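Local coordinates for protein enoyl-CoA hydratase (Mycobacterium tuberculosis, PDB 4JJT) that probably acts as a lyase of the enoyl-CoA hydratase/isomerase family, adding water across the double bond of enoyl-CoA thioesters, at residues D45-D50 with M89-I94; D14-T19 with D51-I56; I114-E119 with D179-T184; D7-D12 with L20-P25; N98-T103 with H120-D125. One frame throughout, in Å; residues are numbered along the deposited sequence.

Contact 1 (D45-D50 with M89-I94)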
# COMPACT_ATOMS: atom_id res chain seq x y z
N ASP A 45 14.37 6.79 27.81
CA ASP A 45 15.05 7.85 28.54
C ASP A 45 15.83 8.75 27.58
O ASP A 45 15.77 9.98 27.68
CB ASP A 45 16.00 7.25 29.57
CG ASP A 45 15.28 6.77 30.82
OD1 ASP A 45 14.07 6.49 30.74
OD2 ASP A 45 15.93 6.68 31.88
N ALA A 46 16.57 8.13 26.66
CA ALA A 46 17.37 8.86 25.69
C ALA A 46 16.50 9.76 24.81
O ALA A 46 16.88 10.89 24.49
CB ALA A 46 18.16 7.89 24.83
N GLU A 47 15.34 9.25 24.43
CA GLU A 47 14.39 10.02 23.63
C GLU A 47 13.82 11.18 24.43
O GLU A 47 13.51 12.24 23.88
CB GLU A 47 13.26 9.11 23.13
CG GLU A 47 12.19 9.82 22.31
CD GLU A 47 12.73 10.43 21.04
OE1 GLU A 47 13.70 9.88 20.48
OE2 GLU A 47 12.19 11.46 20.60
N ALA A 48 13.70 10.98 25.74
CA ALA A 48 13.10 11.99 26.62
C ALA A 48 14.12 12.99 27.16
O ALA A 48 13.76 14.05 27.65
CB ALA A 48 12.37 11.31 27.77
N ASP A 49 15.41 12.64 27.06
CA ASP A 49 16.47 13.49 27.58
C ASP A 49 16.90 14.54 26.56
O ASP A 49 17.46 14.21 25.52
CB ASP A 49 17.67 12.64 28.01
CG ASP A 49 18.58 13.36 28.99
OD1 ASP A 49 18.53 14.61 29.06
OD2 ASP A 49 19.35 12.67 29.70
N ASP A 50 16.66 15.81 26.88
CA ASP A 50 17.00 16.91 25.98
C ASP A 50 18.50 17.12 25.81
O ASP A 50 18.94 17.84 24.92
CB ASP A 50 16.35 18.22 26.44
CG ASP A 50 14.84 18.21 26.28
OD1 ASP A 50 14.33 17.36 25.52
OD2 ASP A 50 14.17 19.06 26.90
N MSE A 89 11.20 6.95 17.98
CA MSE A 89 12.29 7.85 18.35
C MSE A 89 12.63 8.85 17.25
O MSE A 89 12.53 8.53 16.06
CB MSE A 89 13.54 7.05 18.74
CG MSE A 89 13.33 6.09 19.91
SE MSE A 89 14.94 5.13 20.45
CE MSE A 89 15.91 6.59 21.30
N THR A 90 13.03 10.05 17.64
CA THR A 90 13.42 11.10 16.70
C THR A 90 14.93 11.31 16.73
O THR A 90 15.48 12.10 15.96
CB THR A 90 12.71 12.43 17.01
OG1 THR A 90 12.96 12.79 18.38
CG2 THR A 90 11.21 12.31 16.79
N LYS A 91 15.60 10.60 17.64
CA LYS A 91 17.05 10.65 17.76
C LYS A 91 17.65 9.39 17.16
O LYS A 91 17.18 8.29 17.44
CB LYS A 91 17.46 10.80 19.23
CG LYS A 91 16.94 12.06 19.90
CD LYS A 91 17.22 12.07 21.39
CE LYS A 91 16.53 13.26 22.05
NZ LYS A 91 16.82 13.34 23.50
N PRO A 92 18.69 9.55 16.32
CA PRO A 92 19.33 8.43 15.63
C PRO A 92 19.98 7.43 16.56
O PRO A 92 20.57 7.80 17.58
CB PRO A 92 20.39 9.12 14.76
CG PRO A 92 20.60 10.45 15.39
CD PRO A 92 19.28 10.84 15.95
N VAL A 93 19.88 6.15 16.21
CA VAL A 93 20.51 5.09 16.97
C VAL A 93 21.57 4.39 16.12
O VAL A 93 21.24 3.77 15.11
CB VAL A 93 19.49 4.05 17.46
CG1 VAL A 93 20.19 2.88 18.12
CG2 VAL A 93 18.49 4.69 18.41
N ILE A 94 22.82 4.49 16.54
CA ILE A 94 23.91 3.83 15.84
C ILE A 94 24.21 2.48 16.47
O ILE A 94 24.43 2.37 17.67
CB ILE A 94 25.20 4.67 15.87
CG1 ILE A 94 24.99 5.99 15.11
CG2 ILE A 94 26.36 3.89 15.26
CD1 ILE A 94 26.19 6.90 15.15
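The carboxylate oxygen OE1 of E47 is gripped by the backbone of the facing loop: T90 N donates to it at 2.9 Å, coming from above the carboxylate plane, and K91 N adds a weak bond. The other oxygen faces the threonine side chain, T90 OG1 donating to E47 OE2 at 2.7 Å on the syn lone pair. One amide and one hydroxyl thus hold the two oxygens, with a second amide helping weakly, which should restrict rotation of the carboxylate. With CG anti to the backbone N (chi1 179°) and a bend at chi2, the glutamate chain carries its tip to the loop, meeting T90 at about a right angle. Selenomethionine M89 flanks it, with CB 3.3 Å from E47 OE1, while its CE lies 4.4 Å from A46 CB. Extended beyond CG, K91 runs along the helix end with its CD 3.3 Å from A46 O; the place of NZ, modelled as bonded to that carbonyl and to I52 O, is doubtful. D49, the residue that leaves the helix, turns OD1 to D51 N. This ties the end of helix 33-48 to the loop entering strand 93-97, the helix packing against the parallel part of the crotonase-like sheet.

Contact 2 (D14-T19 with D51-I56)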
# COMPACT_ATOMS: atom_id res chain seq x y z
N ASP A 14 28.49 11.04 27.04
CA ASP A 14 29.70 11.78 26.68
C ASP A 14 29.48 12.60 25.42
O ASP A 14 29.24 12.04 24.35
CB ASP A 14 30.87 10.81 26.50
CG ASP A 14 32.17 11.53 26.18
OD1 ASP A 14 32.75 12.14 27.09
OD2 ASP A 14 32.61 11.46 25.01
N GLU A 15 29.56 13.92 25.55
CA GLU A 15 29.37 14.85 24.44
C GLU A 15 28.03 14.64 23.74
O GLU A 15 27.97 14.47 22.53
CB GLU A 15 30.51 14.74 23.43
CG GLU A 15 31.86 15.22 23.95
CD GLU A 15 31.95 16.73 24.01
OE1 GLU A 15 32.86 17.24 24.70
OE2 GLU A 15 31.13 17.41 23.36
N ARG A 16 26.96 14.63 24.54
CA ARG A 16 25.59 14.50 24.04
C ARG A 16 25.34 13.18 23.31
O ARG A 16 24.42 13.08 22.50
CB ARG A 16 25.23 15.69 23.15
CG ARG A 16 25.49 17.05 23.79
CD ARG A 16 25.04 18.18 22.89
NE ARG A 16 23.61 18.13 22.62
CZ ARG A 16 22.68 18.61 23.44
NH1 ARG A 16 23.04 19.18 24.59
NH2 ARG A 16 21.40 18.53 23.12
N VAL A 17 26.17 12.18 23.61
CA VAL A 17 26.00 10.86 23.02
C VAL A 17 25.78 9.82 24.12
O VAL A 17 26.61 9.68 25.02
CB VAL A 17 27.22 10.45 22.18
CG1 VAL A 17 27.07 9.02 21.69
CG2 VAL A 17 27.41 11.41 21.01
N ARG A 18 24.67 9.11 24.02
CA ARG A 18 24.32 8.08 24.99
C ARG A 18 24.67 6.68 24.47
O ARG A 18 24.10 6.21 23.49
CB ARG A 18 22.83 8.16 25.32
CG ARG A 18 22.28 6.99 26.12
CD ARG A 18 22.79 6.99 27.54
NE ARG A 18 22.71 8.32 28.15
CZ ARG A 18 21.61 8.84 28.68
NH1 ARG A 18 20.48 8.16 28.68
NH2 ARG A 18 21.65 10.06 29.21
N THR A 19 25.61 6.02 25.14
CA THR A 19 26.02 4.69 24.73
C THR A 19 25.35 3.63 25.60
O THR A 19 25.39 3.71 26.83
CB THR A 19 27.55 4.51 24.81
OG1 THR A 19 28.19 5.60 24.14
CG2 THR A 19 27.97 3.20 24.16
N ASP A 51 19.30 16.49 26.68
CA ASP A 51 20.75 16.62 26.61
C ASP A 51 21.39 15.51 25.78
O ASP A 51 22.61 15.39 25.73
CB ASP A 51 21.36 16.65 28.01
CG ASP A 51 21.09 17.95 28.74
OD1 ASP A 51 20.98 19.00 28.06
OD2 ASP A 51 20.99 17.93 29.98
N ILE A 52 20.55 14.70 25.14
CA ILE A 52 21.03 13.62 24.29
C ILE A 52 20.60 13.86 22.85
O ILE A 52 19.46 14.25 22.59
CB ILE A 52 20.50 12.25 24.78
CG1 ILE A 52 20.94 12.00 26.23
CG2 ILE A 52 20.97 11.12 23.88
CD1 ILE A 52 22.44 12.03 26.42
N ASP A 53 21.52 13.63 21.91
CA ASP A 53 21.22 13.81 20.50
C ASP A 53 21.34 12.51 19.71
O ASP A 53 20.60 12.29 18.75
CB ASP A 53 22.15 14.87 19.89
CG ASP A 53 21.92 16.25 20.48
OD1 ASP A 53 20.80 16.52 20.95
OD2 ASP A 53 22.87 17.07 20.46
N VAL A 54 22.28 11.66 20.10
CA VAL A 54 22.54 10.41 19.39
C VAL A 54 22.72 9.26 20.37
O VAL A 54 23.28 9.43 21.45
CB VAL A 54 23.82 10.51 18.51
CG1 VAL A 54 24.02 9.24 17.71
CG2 VAL A 54 23.73 11.70 17.57
N VAL A 55 22.22 8.08 20.00
CA VAL A 55 22.39 6.89 20.82
C VAL A 55 23.28 5.86 20.12
O VAL A 55 23.13 5.60 18.93
CB VAL A 55 21.03 6.23 21.16
CG1 VAL A 55 21.24 5.01 22.04
CG2 VAL A 55 20.12 7.23 21.84
N ILE A 56 24.21 5.29 20.87
CA ILE A 56 25.05 4.20 20.36
C ILE A 56 24.75 2.90 21.09
O ILE A 56 24.83 2.82 22.31
CB ILE A 56 26.55 4.52 20.51
CG1 ILE A 56 26.92 5.77 19.70
CG2 ILE A 56 27.40 3.34 20.06
CD1 ILE A 56 28.39 6.10 19.73
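V17, R18 and T19 pair in parallel with V54, V55 and I56, the sheet contact of a beta-alpha-beta unit whose helix, 33-48, connects the two strands. This is the tightly packed half. R18 bonds through both its backbone groups, its N donating to V54 O (2.9 Å) and its O accepting from I56 N (2.8 Å). On the face shared by V17, T19, V54 and I56, V17 CG1 meets I56 CD1 at 3.8 Å, crossing obliquely; T19 and I56 lie side by side, and helix 181-193 closes over V17 and V54. On the other face R18 crosses I52 at about a right angle: CG is anti to the backbone N (chi1 169°), and bends at chi2 and chi3 fold the guanidinium over I52, whose CD1 lies 3.5 Å from R18 NH2; R18 NE bonds to T13 OG1.

The ladder ends at R16 O, which takes the amide of D53 at 3.0 Å, and beyond it the contact opens toward solvent. There D51 is exposed, its carboxylate near R16 without forming a salt bridge, while its backbone O stands over one face of the R16 guanidinium. Buried D53 also has a salt bridge from OD1 to R201. R16 holds D53 in a side-on salt bridge: NH2 reaches OD1 at 3.0 Å, and NE points straight at OD2 (2.5 Å, 179°), in the guanidinium plane but 46° above the carboxylate plane.

Contact 3 (I114-E119 with D179-T184)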
# COMPACT_ATOMS: atom_id res chain seq x y z
N ILE A 114 21.67 3.35 11.73
CA ILE A 114 22.98 3.22 11.09
C ILE A 114 23.78 2.09 11.73
O ILE A 114 23.90 2.01 12.95
CB ILE A 114 23.78 4.53 11.22
CG1 ILE A 114 23.05 5.68 10.52
CG2 ILE A 114 25.18 4.36 10.64
CD1 ILE A 114 23.54 7.04 10.93
N LEU A 115 24.33 1.22 10.90
CA LEU A 115 25.16 0.12 11.39
C LEU A 115 26.63 0.27 11.01
O LEU A 115 26.96 0.55 9.86
CB LEU A 115 24.62 -1.23 10.90
CG LEU A 115 23.40 -1.80 11.63
CD1 LEU A 115 23.15 -3.24 11.20
CD2 LEU A 115 23.59 -1.72 13.14
N ILE A 116 27.50 0.07 11.99
CA ILE A 116 28.94 0.05 11.78
C ILE A 116 29.50 -1.26 12.31
O ILE A 116 29.37 -1.57 13.49
CB ILE A 116 29.63 1.23 12.49
CG1 ILE A 116 29.19 2.56 11.87
CG2 ILE A 116 31.14 1.09 12.41
CD1 ILE A 116 29.63 3.76 12.65
N ALA A 117 30.13 -2.03 11.43
CA ALA A 117 30.56 -3.38 11.78
C ALA A 117 32.04 -3.49 12.10
O ALA A 117 32.88 -2.88 11.44
CB ALA A 117 30.18 -4.35 10.66
N SER A 118 32.35 -4.28 13.12
CA SER A 118 33.72 -4.68 13.39
C SER A 118 34.10 -5.73 12.36
O SER A 118 33.22 -6.30 11.70
CB SER A 118 33.85 -5.27 14.79
OG SER A 118 35.08 -5.94 14.95
N GLU A 119 35.39 -5.99 12.21
CA GLU A 119 35.85 -7.05 11.33
C GLU A 119 35.40 -8.41 11.86
O GLU A 119 35.41 -9.41 11.14
CB GLU A 119 37.38 -7.01 11.22
CG GLU A 119 38.09 -7.05 12.56
CD GLU A 119 39.60 -6.91 12.42
OE1 GLU A 119 40.23 -6.38 13.36
OE2 GLU A 119 40.15 -7.33 11.38
N ASP A 179 39.37 -2.42 17.21
CA ASP A 179 39.61 -1.40 18.23
C ASP A 179 39.22 -0.00 17.75
O ASP A 179 39.31 0.97 18.50
CB ASP A 179 41.07 -1.42 18.68
CG ASP A 179 41.45 -2.72 19.36
OD1 ASP A 179 40.54 -3.43 19.85
OD2 ASP A 179 42.66 -3.03 19.43
N GLN A 180 38.80 0.09 16.49
CA GLN A 180 38.38 1.37 15.92
C GLN A 180 36.87 1.47 15.84
O GLN A 180 36.33 2.49 15.40
CB GLN A 180 38.98 1.55 14.52
CG GLN A 180 40.49 1.52 14.45
CD GLN A 180 41.12 2.85 14.83
OE1 GLN A 180 40.42 3.80 15.18
NE2 GLN A 180 42.44 2.92 14.75
N LEU A 181 36.18 0.41 16.27
CA LEU A 181 34.72 0.34 16.16
C LEU A 181 34.00 1.49 16.88
O LEU A 181 33.34 2.30 16.24
CB LEU A 181 34.21 -1.00 16.68
CG LEU A 181 32.68 -1.10 16.75
CD1 LEU A 181 32.06 -1.02 15.37
CD2 LEU A 181 32.26 -2.37 17.46
N LEU A 182 34.13 1.53 18.20
CA LEU A 182 33.53 2.60 19.00
C LEU A 182 33.99 4.01 18.62
O LEU A 182 33.16 4.91 18.53
CB LEU A 182 33.71 2.34 20.50
CG LEU A 182 32.58 1.61 21.22
CD1 LEU A 182 31.30 2.43 21.14
CD2 LEU A 182 32.37 0.21 20.66
N PRO A 183 35.31 4.22 18.43
CA PRO A 183 35.76 5.54 17.97
C PRO A 183 35.11 5.98 16.66
O PRO A 183 34.79 7.16 16.50
CB PRO A 183 37.26 5.35 17.78
CG PRO A 183 37.62 4.30 18.75
CD PRO A 183 36.46 3.36 18.78
N THR A 184 34.91 5.04 15.74
CA THR A 184 34.24 5.34 14.48
C THR A 184 32.79 5.72 14.74
O THR A 184 32.27 6.69 14.17
CB THR A 184 34.30 4.15 13.51
OG1 THR A 184 35.65 3.96 13.07
CG2 THR A 184 33.41 4.38 12.30
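I116 and L181 slide past each other in opposite directions, the strand side chain reaching toward the helix while the leucine reaches back toward the strand. The touch is made by one leucine methyl, L181 CD1, which lies 3.7 Å from I116 CG2 and 3.3 Å from I116 O. Both targets are near one another because CG2 is anti to the backbone N and beside the carbonyl carbon, so that a single methyl rests on branch and peptide together. Its sister, L181 CD2, faces S118 CB more loosely at 4.3 Å. The leucine itself holds CG anti to its backbone N (chi1 173°), which carries CD1 onto the strand and turns CD2 toward N98.

One turn farther along, T184 meets I116 at a slant, its CG2 3.8 Å from I116 CD1. L181 and T184 thus bring the first turn of helix 181-193 onto I116 of strand 114-118, where the helix covers a largely parallel sheet of the crotonase-like fold. R153 of a second subunit also packs on I116, so the assembly reaches this strand as well.

No hydrogen bond crosses the interface, and the polar groups are served beside it. T184 turns OG1 away from the strand, back along its own helix, where it donates to Q180 O at 2.8 Å; T184 N gives the usual backbone bond to the same Q180 O at 2.9 Å, arriving from the opposite face of the carbonyl plane. S118 OG pairs with H178 ND1.

Contact 4 (D7-D12 with L20-P25)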
# COMPACT_ATOMS: atom_id res chain seq x y z
N ASP A 7 23.96 -3.17 35.88
CA ASP A 7 25.24 -3.80 35.54
C ASP A 7 25.13 -4.61 34.26
O ASP A 7 26.06 -4.64 33.46
CB ASP A 7 25.72 -4.69 36.69
CG ASP A 7 27.06 -5.33 36.39
OD1 ASP A 7 28.10 -4.72 36.74
OD2 ASP A 7 27.08 -6.43 35.82
N ILE A 8 23.99 -5.27 34.07
CA ILE A 8 23.75 -6.04 32.86
C ILE A 8 23.54 -5.11 31.67
O ILE A 8 23.52 -5.54 30.53
CB ILE A 8 22.53 -6.98 33.01
CG1 ILE A 8 21.24 -6.16 33.13
CG2 ILE A 8 22.71 -7.91 34.20
CD1 ILE A 8 19.99 -7.00 33.12
N LEU A 9 23.37 -3.83 31.96
CA LEU A 9 23.29 -2.80 30.93
C LEU A 9 24.13 -1.59 31.34
O LEU A 9 23.84 -0.94 32.34
CB LEU A 9 21.84 -2.38 30.70
CG LEU A 9 21.63 -1.39 29.55
CD1 LEU A 9 21.88 -2.08 28.22
CD2 LEU A 9 20.23 -0.79 29.60
N LEU A 10 25.17 -1.31 30.57
CA LEU A 10 26.03 -0.17 30.86
C LEU A 10 25.52 1.08 30.15
O LEU A 10 25.19 1.05 28.97
CB LEU A 10 27.48 -0.47 30.46
CG LEU A 10 28.12 -1.63 31.24
CD1 LEU A 10 29.50 -1.95 30.71
CD2 LEU A 10 28.17 -1.30 32.72
N ILE A 11 25.44 2.17 30.90
CA ILE A 11 24.89 3.42 30.39
C ILE A 11 25.88 4.57 30.55
O ILE A 11 26.19 4.99 31.67
CB ILE A 11 23.56 3.77 31.09
CG1 ILE A 11 22.52 2.68 30.82
CG2 ILE A 11 23.06 5.12 30.62
CD1 ILE A 11 21.22 2.88 31.56
N ASP A 12 26.37 5.08 29.43
CA ASP A 12 27.38 6.14 29.43
C ASP A 12 26.90 7.38 28.68
O ASP A 12 26.18 7.27 27.69
CB ASP A 12 28.68 5.63 28.81
CG ASP A 12 29.60 6.75 28.36
OD1 ASP A 12 30.35 7.28 29.20
OD2 ASP A 12 29.56 7.09 27.16
N LEU A 20 24.72 2.65 24.96
CA LEU A 20 24.10 1.54 25.66
C LEU A 20 24.83 0.25 25.35
O LEU A 20 24.89 -0.19 24.20
CB LEU A 20 22.63 1.40 25.26
CG LEU A 20 21.73 2.62 25.44
CD1 LEU A 20 20.30 2.29 25.04
CD2 LEU A 20 21.79 3.14 26.87
N THR A 21 25.39 -0.38 26.38
CA THR A 21 26.17 -1.60 26.20
C THR A 21 25.50 -2.81 26.84
O THR A 21 25.35 -2.88 28.06
CB THR A 21 27.59 -1.46 26.77
OG1 THR A 21 28.25 -0.35 26.15
CG2 THR A 21 28.40 -2.72 26.52
N LEU A 22 25.12 -3.78 26.01
CA LEU A 22 24.59 -5.05 26.49
C LEU A 22 25.71 -5.77 27.24
O LEU A 22 26.72 -6.14 26.64
CB LEU A 22 24.09 -5.89 25.32
CG LEU A 22 23.08 -5.24 24.37
CD1 LEU A 22 22.83 -6.13 23.16
CD2 LEU A 22 21.78 -4.96 25.11
N ASN A 23 25.53 -5.98 28.54
CA ASN A 23 26.61 -6.49 29.37
C ASN A 23 26.28 -7.79 30.11
O ASN A 23 26.31 -7.84 31.34
CB ASN A 23 27.08 -5.42 30.36
CG ASN A 23 28.41 -5.76 31.01
OD1 ASN A 23 29.22 -6.50 30.44
ND2 ASN A 23 28.63 -5.23 32.20
N ARG A 24 25.96 -8.83 29.35
CA ARG A 24 25.87 -10.18 29.89
C ARG A 24 26.82 -11.09 29.11
O ARG A 24 26.37 -12.02 28.44
CB ARG A 24 24.44 -10.73 29.78
CG ARG A 24 23.42 -10.01 30.64
CD ARG A 24 22.08 -10.73 30.62
NE ARG A 24 22.11 -11.95 31.42
CZ ARG A 24 21.57 -13.10 31.05
NH1 ARG A 24 20.96 -13.21 29.87
NH2 ARG A 24 21.64 -14.16 31.85
N PRO A 25 28.13 -10.82 29.18
CA PRO A 25 29.09 -11.51 28.31
C PRO A 25 29.14 -13.01 28.56
O PRO A 25 29.37 -13.77 27.63
CB PRO A 25 30.43 -10.87 28.70
CG PRO A 25 30.23 -10.44 30.09
CD PRO A 25 28.81 -9.97 30.17
O HOH W 1 27.57 2.19 27.58
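L10 and T21 form a hydrogen-bonded pair, L10 N donating to T21 O and T21 N to L10 O, each at 3.0 Å, nearly straight and in the carbonyl planes. A water joins T21 OG1 to L10 O, weakly at the carbonyl. Next comes N23, which binds the opposite backbone twice, through side chain and main chain. Its own N donates to I8 O at 2.9 Å from well above the carbonyl plane, and N23 ND2 donates to D7 O, also at 2.9 Å, tilted from the amide plane. The side-chain bond depends on the first torsion, CG anti to the backbone N (chi1 -166°), which swings the amide across to D7; that residue is poorly ordered, so this end is less certain than the rest.

These rungs belong to the beta hairpin of strands 9-14 and 17-22, at the edge of the main mixed sheet, where 9-14 is an outermost strand within the chain. On the face of L10 and T21, L10 CB lies 3.8 Å from T21 CB, and the leucine tip sits against the amide of N23, L10 CD1 being 3.7 Å from N23 ND2. On the face of I11 and L20 the contact is apolar: I11 CG1 rests 4.0 Å from L20 CD2, the two chains running side by side, and L20 goes on to pack against helix 33-48. Beyond the ladder, I8 and R24 also lie side by side, I8 CB touching R24 CG at 3.9 Å, while R24 NH1 reaches A30 O and D69.

Contact 5 (N98-T103 with H120-D125)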
# COMPACT_ATOMS: atom_id res chain seq x y z
N ASN A 98 29.87 -5.44 17.27
CA ASN A 98 31.21 -5.80 17.73
C ASN A 98 31.53 -7.27 17.54
O ASN A 98 32.70 -7.66 17.48
CB ASN A 98 31.35 -5.42 19.20
CG ASN A 98 30.31 -6.09 20.07
OD1 ASN A 98 29.13 -5.71 20.05
ND2 ASN A 98 30.72 -7.08 20.85
N GLY A 99 30.49 -8.09 17.45
CA GLY A 99 30.66 -9.52 17.27
C GLY A 99 29.43 -10.16 16.66
O GLY A 99 28.81 -9.59 15.75
N ALA A 100 29.07 -11.33 17.16
CA ALA A 100 27.93 -12.07 16.64
C ALA A 100 26.60 -11.40 16.96
O ALA A 100 26.34 -11.04 18.11
CB ALA A 100 27.94 -13.50 17.17
N ALA A 101 25.78 -11.21 15.94
CA ALA A 101 24.42 -10.72 16.11
C ALA A 101 23.45 -11.79 15.63
O ALA A 101 23.25 -11.96 14.43
CB ALA A 101 24.21 -9.42 15.34
N VAL A 102 22.86 -12.52 16.57
CA VAL A 102 22.10 -13.72 16.23
C VAL A 102 20.62 -13.61 16.58
O VAL A 102 20.27 -13.29 17.71
CB VAL A 102 22.68 -14.97 16.92
CG1 VAL A 102 22.03 -16.24 16.37
CG2 VAL A 102 24.19 -15.03 16.74
N THR A 103 19.78 -13.88 15.59
CA THR A 103 18.33 -13.99 15.78
C THR A 103 17.70 -12.72 16.35
O THR A 103 17.45 -11.76 15.62
CB THR A 103 17.98 -15.21 16.67
OG1 THR A 103 18.76 -16.34 16.25
CG2 THR A 103 16.51 -15.55 16.56
N HIS A 120 35.00 -8.43 13.12
CA HIS A 120 34.58 -9.65 13.79
C HIS A 120 33.06 -9.80 13.79
O HIS A 120 32.53 -10.79 14.30
CB HIS A 120 35.09 -9.67 15.23
CG HIS A 120 36.58 -9.65 15.33
ND1 HIS A 120 37.39 -10.32 14.44
CD2 HIS A 120 37.41 -9.03 16.20
CE1 HIS A 120 38.66 -10.13 14.77
NE2 HIS A 120 38.70 -9.34 15.83
N ALA A 121 32.37 -8.82 13.22
CA ALA A 121 30.91 -8.86 13.17
C ALA A 121 30.39 -10.02 12.32
O ALA A 121 30.88 -10.27 11.22
CB ALA A 121 30.37 -7.53 12.66
N ARG A 122 29.40 -10.72 12.85
CA ARG A 122 28.75 -11.81 12.13
C ARG A 122 27.24 -11.69 12.31
O ARG A 122 26.77 -11.20 13.33
CB ARG A 122 29.25 -13.16 12.65
CG ARG A 122 30.70 -13.46 12.32
CD ARG A 122 31.08 -14.85 12.80
NE ARG A 122 30.87 -15.01 14.24
CZ ARG A 122 30.95 -16.17 14.88
NH1 ARG A 122 31.23 -17.28 14.21
NH2 ARG A 122 30.74 -16.22 16.19
N PHE A 123 26.49 -12.16 11.32
CA PHE A 123 25.03 -12.05 11.34
C PHE A 123 24.39 -13.39 10.98
O PHE A 123 24.76 -14.01 9.99
CB PHE A 123 24.55 -10.97 10.38
CG PHE A 123 25.23 -9.64 10.57
CD1 PHE A 123 26.40 -9.35 9.89
CD2 PHE A 123 24.71 -8.69 11.43
CE1 PHE A 123 27.03 -8.14 10.05
CE2 PHE A 123 25.33 -7.47 11.60
CZ PHE A 123 26.50 -7.20 10.91
N ALA A 124 23.41 -13.80 11.77
CA ALA A 124 22.74 -15.08 11.55
C ALA A 124 21.29 -15.06 12.05
O ALA A 124 20.95 -14.34 12.99
CB ALA A 124 23.52 -16.20 12.20
N ASP A 125 20.45 -15.87 11.42
CA ASP A 125 19.06 -16.02 11.84
C ASP A 125 18.75 -17.50 12.06
O ASP A 125 18.71 -18.28 11.10
CB ASP A 125 18.11 -15.43 10.80
CG ASP A 125 16.66 -15.61 11.16
OD1 ASP A 125 16.32 -15.50 12.36
OD2 ASP A 125 15.84 -15.87 10.25
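A101 takes part in two backbone bonds here, its N donating to R122 O (2.8 Å) and its O accepting from A124 N (3.2 Å). Around it the parallel ladder continues, with T103 N donating to A124 O at 2.9 Å in a nearly straight line, and R122 N to G99 O at 3.2 Å. In that last bond the donor stands 63° out of the G99 carbonyl plane. CA-H groups lend support, A121 CA lying 3.4 Å from G99 O.

The apolar contacts are light. F123 holds CG beside its backbone N (chi1 -52°), which sets CD2 4.0 Å from A101 CB, and the ring packs on toward I97 and L106; V102 CG1 is 4.4 Å from A124 CB on the other face.

Several polar side chains find their partners outside the pair: N98 ND2 bonds to D61 OD1 and N98 OD1 to G59 N, D125 OD2 to S155 OG, T103 OG1 to T126 OG1, and R122 forms a cation-pi contact with Y160. A glycerol, probably from the crystallisation liquor, lies near T103.

Held chiefly by main-chain bonds, with alanines at A100, A101, A121 and A124, the two strands keep a fixed register that places T103 at the start of helix 104-111.

How the contacts relate
From the N terminus, contact 4 closes first, folding strands 9-14 and 17-22 into a hairpin. Contact 2 crosses it, since residues 14-19 lie within that loop and pair with 51-56 beyond helix 33-48; both use strand 17-22. Contact 1 crosses contact 2 in turn, bringing the end of helix 33-48 to residues 89-94, where strand 93-97 joins strand 54-59 in the main sheet. Contact 5 opens soon after contact 1 closes and pairs two strands of the smaller sheet. Contact 3 crosses contact 5 and closes the longest loop of the five, laying helix 181-193 on the main sheet; L181 and S118 pack against N98, in the loop leading into the smaller sheet.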